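Local coordinates for DNA protection during starvation protein (Halobacterium salinarum, PDB 1TJO) that probably protects DNA from oxidative damage by oxidising ferrous iron with hydrogen peroxide and storing it as ferric mineral inside a hollow dodecamer, at residues Q29-L34 with Q86-V91. Sequence-based numbering, arbitrary orientation.
With MG (magnesium ion), chain Q.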
loop_
_atom_site.group_PDB
_atom_site.type_symbol
_atom_site.label_atom_id
_atom_site.label_comp_id
_atom_site.label_asym_id
_atom_site.label_seq_id
_atom_site.Cartn_x
_atom_site.Cartn_y
_atom_site.Cartn_z
ATOM N N GLN A 29 -36.285 23.854 -5.685
ATOM C CA GLN A 29 -35.423 24.838 -6.355
ATOM C C GLN A 29 -34.020 24.302 -6.575
ATOM O O GLN A 29 -33.461 24.437 -7.650
ATOM C CB GLN A 29 -35.340 26.127 -5.546
ATOM C CG GLN A 29 -36.635 26.877 -5.549
ATOM C CD GLN A 29 -36.612 28.092 -4.624
ATOM O OE1 GLN A 29 -36.007 29.111 -4.950
ATOM N NE2 GLN A 29 -37.256 27.977 -3.470
ATOM N N CYS A 30 -33.495 23.653 -5.549
ATOM C CA CYS A 30 -32.190 23.018 -5.638
ATOM C C CYS A 30 -32.212 21.876 -6.650
ATOM O O CYS A 30 -31.309 21.754 -7.423
ATOM C CB CYS A 30 -31.743 22.520 -4.274
ATOM S SG CYS A 30 -31.048 23.857 -3.224
ATOM N N VAL A 31 -33.235 21.021 -6.632
ATOM C CA VAL A 31 -33.283 19.869 -7.522
ATOM C C VAL A 31 -33.366 20.302 -8.968
ATOM O O VAL A 31 -32.747 19.723 -9.814
ATOM C CB VAL A 31 -34.429 18.929 -7.153
ATOM C CG1 VAL A 31 -34.784 17.970 -8.292
ATOM C CG2 VAL A 31 -34.105 18.204 -5.902
ATOM N N ASP A 32 -34.144 21.338 -9.259
ATOM C CA ASP A 32 -34.232 21.861 -10.620
ATOM C C ASP A 32 -32.857 22.213 -11.156
ATOM O O ASP A 32 -32.501 21.875 -12.318
ATOM C CB ASP A 32 -35.142 23.101 -10.678
ATOM C CG ASP A 32 -36.622 22.777 -10.445
ATOM O OD1 ASP A 32 -37.004 21.581 -10.355
ATOM O OD2 ASP A 32 -37.476 23.694 -10.351
ATOM N N ALA A 33 -32.049 22.803 -10.284
ATOM C CA ALA A 33 -30.712 23.232 -10.665
ATOM C C ALA A 33 -29.780 22.034 -10.821
ATOM O O ALA A 33 -29.096 21.915 -11.832
ATOM C CB ALA A 33 -30.170 24.165 -9.662
ATOM N N LEU A 34 -29.768 21.151 -9.828
ATOM C CA LEU A 34 -28.877 20.006 -9.845
ATOM C C LEU A 34 -29.181 19.075 -11.048
ATOM O O LEU A 34 -28.265 18.543 -11.669
ATOM C CB LEU A 34 -28.995 19.230 -8.534
ATOM C CG LEU A 34 -28.499 19.965 -7.274
ATOM C CD1 LEU A 34 -28.947 19.236 -6.066
ATOM C CD2 LEU A 34 -27.008 20.072 -7.300
ATOM N N GLN A 86 -31.529 12.912 -5.395
ATOM C CA GLN A 86 -32.266 11.866 -4.706
ATOM C C GLN A 86 -32.400 12.123 -3.190
ATOM O O GLN A 86 -33.491 11.972 -2.656
ATOM C CB GLN A 86 -31.625 10.521 -4.997
ATOM C CG GLN A 86 -32.580 9.400 -5.027
ATOM C CD GLN A 86 -32.858 8.976 -3.655
ATOM O OE1 GLN A 86 -33.959 8.535 -3.305
ATOM N NE2 GLN A 86 -31.880 9.152 -2.825
ATOM N N ALA A 87 -31.347 12.623 -2.553
ATOM C CA ALA A 87 -31.364 12.920 -1.129
ATOM C C ALA A 87 -32.368 13.994 -0.792
ATOM O O ALA A 87 -32.960 13.949 0.291
ATOM C CB ALA A 87 -30.020 13.295 -0.604
ATOM N N LEU A 88 -32.567 14.926 -1.722
ATOM C CA LEU A 88 -33.515 16.018 -1.540
ATOM C C LEU A 88 -34.936 15.639 -1.972
ATOM O O LEU A 88 -35.824 16.490 -1.988
ATOM C CB LEU A 88 -33.039 17.246 -2.276
ATOM C CG LEU A 88 -31.754 17.895 -1.754
ATOM C CD1 LEU A 88 -31.390 19.015 -2.621
ATOM C CD2 LEU A 88 -31.876 18.355 -0.326
ATOM N N GLY A 89 -35.140 14.370 -2.315
ATOM C CA GLY A 89 -36.461 13.831 -2.607
ATOM C C GLY A 89 -36.928 13.983 -4.047
ATOM O O GLY A 89 -38.122 13.912 -4.319
ATOM N N GLY A 90 -35.995 14.243 -4.961
ATOM C CA GLY A 90 -36.260 14.290 -6.360
ATOM C C GLY A 90 -35.871 13.027 -7.104
ATOM O O GLY A 90 -35.328 12.068 -6.504
ATOM N N VAL A 91 -36.093 13.055 -8.416
ATOM C CA VAL A 91 -35.742 11.958 -9.298
ATOM C C VAL A 91 -34.661 12.370 -10.291
ATOM O O VAL A 91 -34.882 13.161 -11.185
ATOM C CB VAL A 91 -37.012 11.476 -10.079
ATOM C CG1 VAL A 91 -36.679 10.377 -11.034
ATOM C CG2 VAL A 91 -38.063 11.014 -9.129
HETATM MG MG MG Q . -35.071 8.563 -1.161
HETATM O O HOH W 1 -34.039 10.242 -0.404
HETATM O O HOH W 2 -36.817 9.416 -2.066
HETATM O O HOH W 3 -36.121 8.509 0.646
#
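Leu88 packs against Cys30 and Val31 where, in the ferritin-like helix bundle, helix 60-87 ends beside helix 24-54. The end is a Schellman motif. Gly89, at positive phi (87°), is its C-prime residue; Gly90 N bonds to Val85 O, and Gly89 N to Gln86 O. The tight part is small and apolar. Leu88 CG lies anti to the carbonyl carbon (chi1 -66°). Leu88 CD1 meets Cys30 CB at 3.9 Å and, more loosely, Leu34 CD1 at 4.2 Å. The side chains of Val31 and Leu88 pass alongside one another, pointing opposite ways, with Val31 CG2 3.9 Å from Leu88 CB. The other Val31 methyl, CG1, faces Gly90 CA at 4.4 Å, an approach helped by the lack of a side chain on Gly90. No hydrogen bond joins the two segments. The polar side is at Gln86, whose CB points away from helix 24-54. Gln86 is buried in the dodecamer, but waters reach its magnesium. Its side chain, bent at chi2 (-81°), binds this ion at a position implicated in iron translocation. Glu56 of one neighbouring subunit and His168 of another bind the same ion, as do three waters. One of these waters donates a hydrogen bond to Gln86 O (2.9 Å), while Gln86 OE1 sits 2.4 Å from the magnesium.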